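Local coordinates for protein oxidoreductase, Gfo/Idh/MocA family (Vibrio cholerae, PDB 1XEA) that probably works as an NAD(P)-dependent oxidoreductase of the Gfo/Idh/MocA family, binding the dinucleotide on its Rossmann domain, with its substrate not identified, at residues 115-127 against 264-278. Sequence-based numbering, arbitrary orientation.
Sequences QPLYVGFNRRHIP and ASKGFDAMVQDWLQV
Y118 lays one ring face on helix 268-278, with W275 CA 4.2 Å from the ring centroid and only 8° off its normal. This pairing is a worked example of how a late helix returns to a Rossmann domain: strand 117-120, one of the two outermost strands of the parallel sheet within this chain, runs antiparallel to the helix, their axes 9.6 Å apart at closest approach. With CG anti to the backbone N (chi1 -159°), the tyrosine ring swings over the helix backbone, its hydroxyl end toward D274, M271 CG meeting its edge at CE2 while V278 CG2 approaches CE1. W275 CE3 packs against Y118 CB, the two rings meeting obliquely, and the indole meets F91 of the sheet as well.

The dense part continues into the loop after the strand. M271, a selenomethionine in the crystallised protein, reaches out from the helix with an extended chain that bends only at chi3, bringing SE within 3.7 Å of G120 CA and against the backbone N atoms of F121 and N122. Its CA lies over one face of the H125 ring, shifted toward the rim, 3.8 Å from the centroid, and N122 CB lies over the centre of the F268 ring. G267 is the C-prime residue of the Schellman motif that ends helix 262-265, and the backbone of H125 lies against its CA.

The partly exposed side is looser: P127 rests its ring on A264 O, and A270 CB touches H125 CB. D274, also partly exposed, takes the hydroxyl hydrogen of Y118 on the anti lone pair of OD2 (OH to OD2 2.6 Å), carboxylate and ring planes 69° apart. Among mostly apolar and aromatic contacts, this directional bond probably helps to set the position of the hydroxyl end of Y118.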
ATOM      1  N   GLN A 115     -10.872  19.188  43.406  1.00 62.52           N
ATOM      2  CA  GLN A 115     -10.599  19.775  42.112  1.00 60.30           C
ATOM      3  C   GLN A 115     -10.239  18.688  41.110  1.00 58.79           C
ATOM      4  O   GLN A 115      -9.791  17.605  41.483  1.00 58.65           O
ATOM      5  CB  GLN A 115      -9.479  20.802  42.218  1.00 60.20           C
ATOM      6  CG  GLN A 115      -9.926  22.072  42.891  1.00 61.75           C
ATOM      7  CD  GLN A 115     -11.132  22.669  42.203  1.00 63.23           C
ATOM      8  OE1 GLN A 115     -11.152  22.809  40.981  1.00 64.76           O
ATOM      9  NE2 GLN A 115     -12.144  23.025  42.980  1.00 64.77           N
ATOM     10  N   PRO A 116     -10.469  18.951  39.818  1.00 56.77           N
ATOM     11  CA  PRO A 116     -10.156  17.977  38.779  1.00 54.50           C
ATOM     12  C   PRO A 116      -8.733  18.188  38.282  1.00 52.78           C
ATOM     13  O   PRO A 116      -8.301  19.322  38.058  1.00 52.84           O
ATOM     14  CB  PRO A 116     -11.190  18.290  37.714  1.00 54.87           C
ATOM     15  CG  PRO A 116     -11.224  19.776  37.771  1.00 56.44           C
ATOM     16  CD  PRO A 116     -11.272  20.053  39.261  1.00 57.24           C
ATOM     17  N   LEU A 117      -8.016  17.081  38.135  1.00 49.26           N
ATOM     18  CA  LEU A 117      -6.648  17.077  37.651  1.00 46.30           C
ATOM     19  C   LEU A 117      -6.639  16.200  36.402  1.00 46.10           C
ATOM     20  O   LEU A 117      -6.728  14.975  36.482  1.00 45.89           O
ATOM     21  CB  LEU A 117      -5.720  16.494  38.712  1.00 44.45           C
ATOM     22  CG  LEU A 117      -4.257  16.296  38.312  1.00 44.27           C
ATOM     23  CD1 LEU A 117      -3.612  17.632  37.950  1.00 42.45           C
ATOM     24  CD2 LEU A 117      -3.520  15.646  39.470  1.00 43.45           C
ATOM     25  N   TYR A 118      -6.534  16.845  35.250  1.00 44.84           N
ATOM     26  CA  TYR A 118      -6.540  16.160  33.965  1.00 43.50           C
ATOM     27  C   TYR A 118      -5.134  15.958  33.405  1.00 42.98           C
ATOM     28  O   TYR A 118      -4.339  16.898  33.362  1.00 42.38           O
ATOM     29  CB  TYR A 118      -7.346  16.995  32.980  1.00 42.50           C
ATOM     30  CG  TYR A 118      -7.867  16.244  31.791  1.00 41.53           C
ATOM     31  CD1 TYR A 118      -9.116  15.621  31.838  1.00 41.68           C
ATOM     32  CD2 TYR A 118      -7.137  16.187  30.603  1.00 39.17           C
ATOM     33  CE1 TYR A 118      -9.633  14.968  30.734  1.00 41.61           C
ATOM     34  CE2 TYR A 118      -7.643  15.534  29.489  1.00 41.90           C
ATOM     35  CZ  TYR A 118      -8.896  14.926  29.560  1.00 41.88           C
ATOM     36  OH  TYR A 118      -9.415  14.288  28.458  1.00 41.15           O
ATOM     37  N   VAL A 119      -4.834  14.740  32.963  1.00 43.90           N
ATOM     38  CA  VAL A 119      -3.525  14.444  32.382  1.00 43.74           C
ATOM     39  C   VAL A 119      -3.653  14.402  30.853  1.00 43.52           C
ATOM     40  O   VAL A 119      -4.605  13.834  30.318  1.00 42.95           O
ATOM     41  CB  VAL A 119      -2.970  13.091  32.884  1.00 43.08           C
ATOM     42  CG1 VAL A 119      -1.609  12.845  32.273  1.00 42.66           C
ATOM     43  CG2 VAL A 119      -2.872  13.090  34.407  1.00 40.78           C
ATOM     44  N   GLY A 120      -2.684  14.995  30.163  1.00 43.68           N
ATOM     45  CA  GLY A 120      -2.720  15.043  28.714  1.00 43.25           C
ATOM     46  C   GLY A 120      -2.259  13.825  27.941  1.00 43.52           C
ATOM     47  O   GLY A 120      -1.083  13.700  27.606  1.00 45.86           O
ATOM     48  N   PHE A 121      -3.193  12.934  27.641  1.00 43.36           N
ATOM     49  CA  PHE A 121      -2.901  11.724  26.885  1.00 42.43           C
ATOM     50  C   PHE A 121      -3.695  11.784  25.586  1.00 41.70           C
ATOM     51  O   PHE A 121      -4.759  11.170  25.473  1.00 43.53           O
ATOM     52  CB  PHE A 121      -3.336  10.501  27.677  1.00 42.10           C
ATOM     53  CG  PHE A 121      -2.423  10.141  28.812  1.00 41.68           C
ATOM     54  CD1 PHE A 121      -2.891  10.158  30.127  1.00 40.60           C
ATOM     55  CD2 PHE A 121      -1.129   9.680  28.561  1.00 41.49           C
ATOM     56  CE1 PHE A 121      -2.089   9.711  31.175  1.00 39.55           C
ATOM     57  CE2 PHE A 121      -0.313   9.230  29.597  1.00 39.91           C
ATOM     58  CZ  PHE A 121      -0.795   9.244  30.906  1.00 40.40           C
ATOM     59  N   ASN A 122      -3.168  12.510  24.604  1.00 39.24           N
ATOM     60  CA  ASN A 122      -3.855  12.671  23.332  1.00 36.62           C
ATOM     61  C   ASN A 122      -4.220  11.360  22.623  1.00 36.45           C
ATOM     62  O   ASN A 122      -5.251  11.283  21.958  1.00 36.44           O
ATOM     63  CB  ASN A 122      -3.041  13.579  22.400  1.00 35.26           C
ATOM     64  CG  ASN A 122      -1.805  12.905  21.851  1.00 37.36           C
ATOM     65  OD1 ASN A 122      -1.595  12.895  20.642  1.00 37.73           O
ATOM     66  ND2 ASN A 122      -0.976  12.349  22.727  1.00 37.98           N
ATOM     67  N   ARG A 123      -3.400  10.326  22.783  1.00 34.40           N
ATOM     68  CA  ARG A 123      -3.673   9.051  22.141  1.00 32.50           C
ATOM     69  C   ARG A 123      -4.924   8.353  22.677  1.00 33.37           C
ATOM     70  O   ARG A 123      -5.157   7.186  22.367  1.00 33.64           O
ATOM     71  CB  ARG A 123      -2.463   8.125  22.275  1.00 30.67           C
ATOM     72  CG  ARG A 123      -1.689   7.922  21.000  1.00 30.48           C
ATOM     73  CD  ARG A 123      -0.195   7.887  21.260  1.00 32.13           C
ATOM     74  NE  ARG A 123       0.365   9.233  21.332  1.00 32.18           N
ATOM     75  CZ  ARG A 123       1.210   9.737  20.439  1.00 31.53           C
ATOM     76  NH1 ARG A 123       1.606   9.014  19.401  1.00 28.87           N
ATOM     77  NH2 ARG A 123       1.646  10.978  20.574  1.00 35.72           N
ATOM     78  N   ARG A 124      -5.722   9.037  23.495  1.00 32.58           N
ATOM     79  CA  ARG A 124      -6.965   8.433  23.996  1.00 32.45           C
ATOM     80  C   ARG A 124      -8.131   9.054  23.244  1.00 32.09           C
ATOM     81  O   ARG A 124      -9.268   8.611  23.378  1.00 31.53           O
ATOM     82  CB  ARG A 124      -7.186   8.719  25.481  1.00 35.37           C
ATOM     83  CG  ARG A 124      -6.287   7.981  26.439  1.00 39.78           C
ATOM     84  CD  ARG A 124      -6.742   8.244  27.874  1.00 39.91           C
ATOM     85  NE  ARG A 124      -5.711   7.836  28.824  1.00 42.94           N
ATOM     86  CZ  ARG A 124      -5.708   8.142  30.117  1.00 42.01           C
ATOM     87  NH1 ARG A 124      -6.695   8.868  30.629  1.00 41.73           N
ATOM     88  NH2 ARG A 124      -4.707   7.734  30.889  1.00 40.23           N
ATOM     89  N   HIS A 125      -7.827  10.091  22.465  1.00 31.37           N
ATOM     90  CA  HIS A 125      -8.821  10.834  21.697  1.00 30.04           C
ATOM     91  C   HIS A 125      -8.548  10.845  20.202  1.00 30.93           C
ATOM     92  O   HIS A 125      -8.902  11.801  19.507  1.00 32.35           O
ATOM     93  CB  HIS A 125      -8.857  12.275  22.183  1.00 30.63           C
ATOM     94  CG  HIS A 125      -9.050  12.395  23.655  1.00 34.76           C
ATOM     95  ND1 HIS A 125     -10.295  12.350  24.244  1.00 34.28           N
ATOM     96  CD2 HIS A 125      -8.152  12.454  24.668  1.00 34.77           C
ATOM     97  CE1 HIS A 125     -10.156  12.372  25.556  1.00 33.77           C
ATOM     98  NE2 HIS A 125      -8.867  12.433  25.839  1.00 34.86           N
ATOM     99  N   ILE A 126      -7.902   9.806  19.695  1.00 28.60           N
ATOM    100  CA  ILE A 126      -7.622   9.766  18.271  1.00 27.82           C
ATOM    101  C   ILE A 126      -8.941   9.567  17.537  1.00 28.66           C
ATOM    102  O   ILE A 126      -9.533   8.478  17.583  1.00 30.36           O
ATOM    103  CB  ILE A 126      -6.649   8.640  17.937  1.00 25.87           C
ATOM    104  CG1 ILE A 126      -5.389   8.816  18.776  1.00 24.29           C
ATOM    105  CG2 ILE A 126      -6.315   8.657  16.451  1.00 25.55           C
ATOM    106  CD1 ILE A 126      -4.728  10.168  18.623  1.00 19.46           C
ATOM    107  N   PRO A 127      -9.418  10.619  16.846  1.00 28.97           N
ATOM    108  CA  PRO A 127     -10.689  10.524  16.113  1.00 28.55           C
ATOM    109  C   PRO A 127     -10.858   9.300  15.218  1.00 29.12           C
ATOM    110  O   PRO A 127     -11.888   8.638  15.278  1.00 30.91           O
ATOM    111  CB  PRO A 127     -10.764  11.848  15.350  1.00 26.53           C
ATOM    112  CG  PRO A 127      -9.323  12.300  15.260  1.00 29.13           C
ATOM    113  CD  PRO A 127      -8.738  11.902  16.584  1.00 28.96           C
ATOM    114  N   ALA A 264      -5.933  17.946  15.002  1.00 35.83           N
ATOM    115  CA  ALA A 264      -7.181  17.236  15.309  1.00 32.59           C
ATOM    116  C   ALA A 264      -7.042  15.747  15.086  1.00 30.64           C
ATOM    117  O   ALA A 264      -7.539  14.929  15.877  1.00 30.61           O
ATOM    118  CB  ALA A 264      -8.314  17.767  14.456  1.00 30.42           C
ATOM    119  N   SER A 265      -6.378  15.394  13.993  1.00 29.31           N
ATOM    120  CA  SER A 265      -6.188  13.983  13.692  1.00 30.49           C
ATOM    121  C   SER A 265      -5.345  13.352  14.806  1.00 31.83           C
ATOM    122  O   SER A 265      -5.506  12.170  15.118  1.00 33.41           O
ATOM    123  CB  SER A 265      -5.494  13.803  12.350  1.00 27.46           C
ATOM    124  OG  SER A 265      -4.104  13.877  12.506  1.00 27.07           O
ATOM    125  N   LYS A 266      -4.456  14.143  15.410  1.00 29.94           N
ATOM    126  CA  LYS A 266      -3.633  13.637  16.498  1.00 28.54           C
ATOM    127  C   LYS A 266      -4.377  13.701  17.823  1.00 29.83           C
ATOM    128  O   LYS A 266      -3.776  13.630  18.898  1.00 28.60           O
ATOM    129  CB  LYS A 266      -2.330  14.410  16.605  1.00 28.82           C
ATOM    130  CG  LYS A 266      -1.431  14.275  15.402  1.00 31.36           C
ATOM    131  CD  LYS A 266       0.026  14.577  15.774  1.00 28.98           C
ATOM    132  CE  LYS A 266       0.866  14.738  14.530  1.00 27.20           C
ATOM    133  NZ  LYS A 266       0.738  13.584  13.624  1.00 23.06           N
ATOM    134  N   GLY A 267      -5.697  13.833  17.721  1.00 32.68           N
ATOM    135  CA  GLY A 267      -6.563  13.876  18.887  1.00 33.70           C
ATOM    136  C   GLY A 267      -6.461  15.065  19.827  1.00 35.49           C
ATOM    137  O   GLY A 267      -7.084  15.064  20.888  1.00 36.92           O
ATOM    138  N   PHE A 268      -5.698  16.088  19.469  1.00 35.59           N
ATOM    139  CA  PHE A 268      -5.591  17.221  20.361  1.00 35.81           C
ATOM    140  C   PHE A 268      -6.894  17.974  20.528  1.00 36.54           C
ATOM    141  O   PHE A 268      -7.320  18.209  21.654  1.00 38.98           O
ATOM    142  CB  PHE A 268      -4.463  18.150  19.924  1.00 35.36           C
ATOM    143  CG  PHE A 268      -3.089  17.591  20.192  1.00 36.67           C
ATOM    144  CD1 PHE A 268      -2.539  16.605  19.367  1.00 36.57           C
ATOM    145  CD2 PHE A 268      -2.355  18.024  21.286  1.00 35.04           C
ATOM    146  CE1 PHE A 268      -1.271  16.064  19.629  1.00 34.77           C
ATOM    147  CE2 PHE A 268      -1.093  17.487  21.550  1.00 35.52           C
ATOM    148  CZ  PHE A 268      -0.553  16.502  20.716  1.00 33.90           C
ATOM    149  N   ASP A 269      -7.547  18.337  19.431  1.00 37.78           N
ATOM    150  CA  ASP A 269      -8.818  19.054  19.541  1.00 38.41           C
ATOM    151  C   ASP A 269      -9.813  18.268  20.391  1.00 37.31           C
ATOM    152  O   ASP A 269     -10.498  18.838  21.233  1.00 35.75           O
ATOM    153  CB  ASP A 269      -9.428  19.308  18.155  1.00 40.39           C
ATOM    154  CG  ASP A 269      -8.578  20.239  17.297  1.00 46.12           C
ATOM    155  OD1 ASP A 269      -9.049  20.675  16.220  1.00 48.40           O
ATOM    156  OD2 ASP A 269      -7.426  20.537  17.687  1.00 50.91           O
ATOM    157  N   ALA A 270      -9.892  16.958  20.165  1.00 37.82           N
ATOM    158  CA  ALA A 270     -10.824  16.120  20.911  1.00 37.14           C
ATOM    159  C   ALA A 270     -10.503  16.103  22.398  1.00 37.75           C
ATOM    160  O   ALA A 270     -11.400  16.105  23.236  1.00 37.63           O
ATOM    161  CB  ALA A 270     -10.803  14.713  20.357  1.00 34.95           C
HETATM  162  N   MSE A 271      -9.217  16.070  22.715  1.00 38.83           N
HETATM  163  CA  MSE A 271      -8.786  16.051  24.097  1.00 38.01           C
HETATM  164  C   MSE A 271      -9.127  17.388  24.758  1.00 37.29           C
HETATM  165  O   MSE A 271      -9.759  17.419  25.811  1.00 36.93           O
HETATM  166  CB  MSE A 271      -7.283  15.792  24.172  1.00 38.34           C
HETATM  167  CG  MSE A 271      -6.763  15.697  25.591  1.00 42.48           C
HETATM  168 SE   MSE A 271      -4.848  15.644  25.691  1.00 45.92          SE
HETATM  169  CE  MSE A 271      -4.454  17.281  24.709  1.00 41.38           C
ATOM    170  N   VAL A 272      -8.727  18.491  24.134  1.00 36.64           N
ATOM    171  CA  VAL A 272      -9.003  19.810  24.689  1.00 37.21           C
ATOM    172  C   VAL A 272     -10.485  19.959  25.007  1.00 39.64           C
ATOM    173  O   VAL A 272     -10.863  20.560  26.011  1.00 39.62           O
ATOM    174  CB  VAL A 272      -8.551  20.913  23.728  1.00 35.03           C
ATOM    175  CG1 VAL A 272      -8.966  22.271  24.255  1.00 33.35           C
ATOM    176  CG2 VAL A 272      -7.046  20.848  23.568  1.00 33.69           C
ATOM    177  N   GLN A 273     -11.318  19.398  24.146  1.00 43.83           N
ATOM    178  CA  GLN A 273     -12.757  19.417  24.336  1.00 46.71           C
ATOM    179  C   GLN A 273     -13.109  18.744  25.667  1.00 47.43           C
ATOM    180  O   GLN A 273     -13.735  19.352  26.526  1.00 48.11           O
ATOM    181  CB  GLN A 273     -13.414  18.646  23.203  1.00 49.54           C
ATOM    182  CG  GLN A 273     -14.813  18.208  23.524  1.00 53.91           C
ATOM    183  CD  GLN A 273     -15.808  19.269  23.164  1.00 56.50           C
ATOM    184  OE1 GLN A 273     -16.401  19.225  22.082  1.00 58.54           O
ATOM    185  NE2 GLN A 273     -15.988  20.252  24.051  1.00 56.45           N
ATOM    186  N   ASP A 274     -12.709  17.482  25.824  1.00 48.06           N
ATOM    187  CA  ASP A 274     -12.977  16.717  27.043  1.00 48.34           C
ATOM    188  C   ASP A 274     -12.448  17.497  28.236  1.00 48.48           C
ATOM    189  O   ASP A 274     -13.131  17.629  29.238  1.00 47.68           O
ATOM    190  CB  ASP A 274     -12.299  15.338  26.953  1.00 49.96           C
ATOM    191  CG  ASP A 274     -12.794  14.346  28.011  1.00 53.00           C
ATOM    192  OD1 ASP A 274     -14.030  14.252  28.201  1.00 56.47           O
ATOM    193  OD2 ASP A 274     -11.955  13.635  28.628  1.00 51.94           O
ATOM    194  N   TRP A 275     -11.230  18.016  28.111  1.00 49.43           N
ATOM    195  CA  TRP A 275     -10.596  18.795  29.169  1.00 49.85           C
ATOM    196  C   TRP A 275     -11.461  19.960  29.601  1.00 50.53           C
ATOM    197  O   TRP A 275     -11.721  20.134  30.784  1.00 51.36           O
ATOM    198  CB  TRP A 275      -9.248  19.333  28.681  1.00 50.42           C
ATOM    199  CG  TRP A 275      -8.757  20.582  29.381  1.00 49.92           C
ATOM    200  CD1 TRP A 275      -8.311  21.746  28.785  1.00 48.93           C
ATOM    201  CD2 TRP A 275      -8.625  20.782  30.792  1.00 50.48           C
ATOM    202  NE1 TRP A 275      -7.914  22.645  29.741  1.00 48.38           N
ATOM    203  CE2 TRP A 275      -8.094  22.085  30.980  1.00 50.21           C
ATOM    204  CE3 TRP A 275      -8.903  19.990  31.922  1.00 51.10           C
ATOM    205  CZ2 TRP A 275      -7.832  22.612  32.257  1.00 50.03           C
ATOM    206  CZ3 TRP A 275      -8.640  20.520  33.194  1.00 50.04           C
ATOM    207  CH2 TRP A 275      -8.112  21.818  33.344  1.00 50.66           C
ATOM    208  N   LEU A 276     -11.887  20.770  28.641  1.00 50.52           N
ATOM    209  CA  LEU A 276     -12.701  21.931  28.963  1.00 51.82           C
ATOM    210  C   LEU A 276     -14.002  21.544  29.659  1.00 53.69           C
ATOM    211  O   LEU A 276     -14.395  22.197  30.623  1.00 54.90           O
ATOM    212  CB  LEU A 276     -12.993  22.741  27.699  1.00 50.97           C
ATOM    213  CG  LEU A 276     -11.783  23.344  26.970  1.00 51.03           C
ATOM    214  CD1 LEU A 276     -12.277  24.001  25.707  1.00 48.05           C
ATOM    215  CD2 LEU A 276     -11.037  24.342  27.858  1.00 48.15           C
ATOM    216  N   GLN A 277     -14.664  20.491  29.180  1.00 54.30           N
ATOM    217  CA  GLN A 277     -15.909  20.041  29.799  1.00 55.33           C
ATOM    218  C   GLN A 277     -15.616  19.707  31.264  1.00 54.45           C
ATOM    219  O   GLN A 277     -16.320  20.162  32.169  1.00 55.31           O
ATOM    220  CB  GLN A 277     -16.471  18.803  29.077  1.00 57.94           C
ATOM    221  CG  GLN A 277     -16.703  18.986  27.572  1.00 63.33           C
ATOM    222  CD  GLN A 277     -17.291  17.743  26.883  1.00 66.87           C
ATOM    223  OE1 GLN A 277     -16.687  16.656  26.875  1.00 67.61           O
ATOM    224  NE2 GLN A 277     -18.476  17.908  26.293  1.00 67.66           N
ATOM    225  N   VAL A 278     -14.564  18.927  31.490  1.00 52.84           N
ATOM    226  CA  VAL A 278     -14.164  18.546  32.841  1.00 51.62           C
ATOM    227  C   VAL A 278     -13.934  19.806  33.673  1.00 50.95           C
ATOM    228  O   VAL A 278     -14.492  19.947  34.749  1.00 49.80           O
ATOM    229  CB  VAL A 278     -12.845  17.688  32.828  1.00 52.16           C
ATOM    230  CG1 VAL A 278     -12.255  17.566  34.233  1.00 51.57           C
ATOM    231  CG2 VAL A 278     -13.129  16.297  32.277  1.00 49.73           C
TER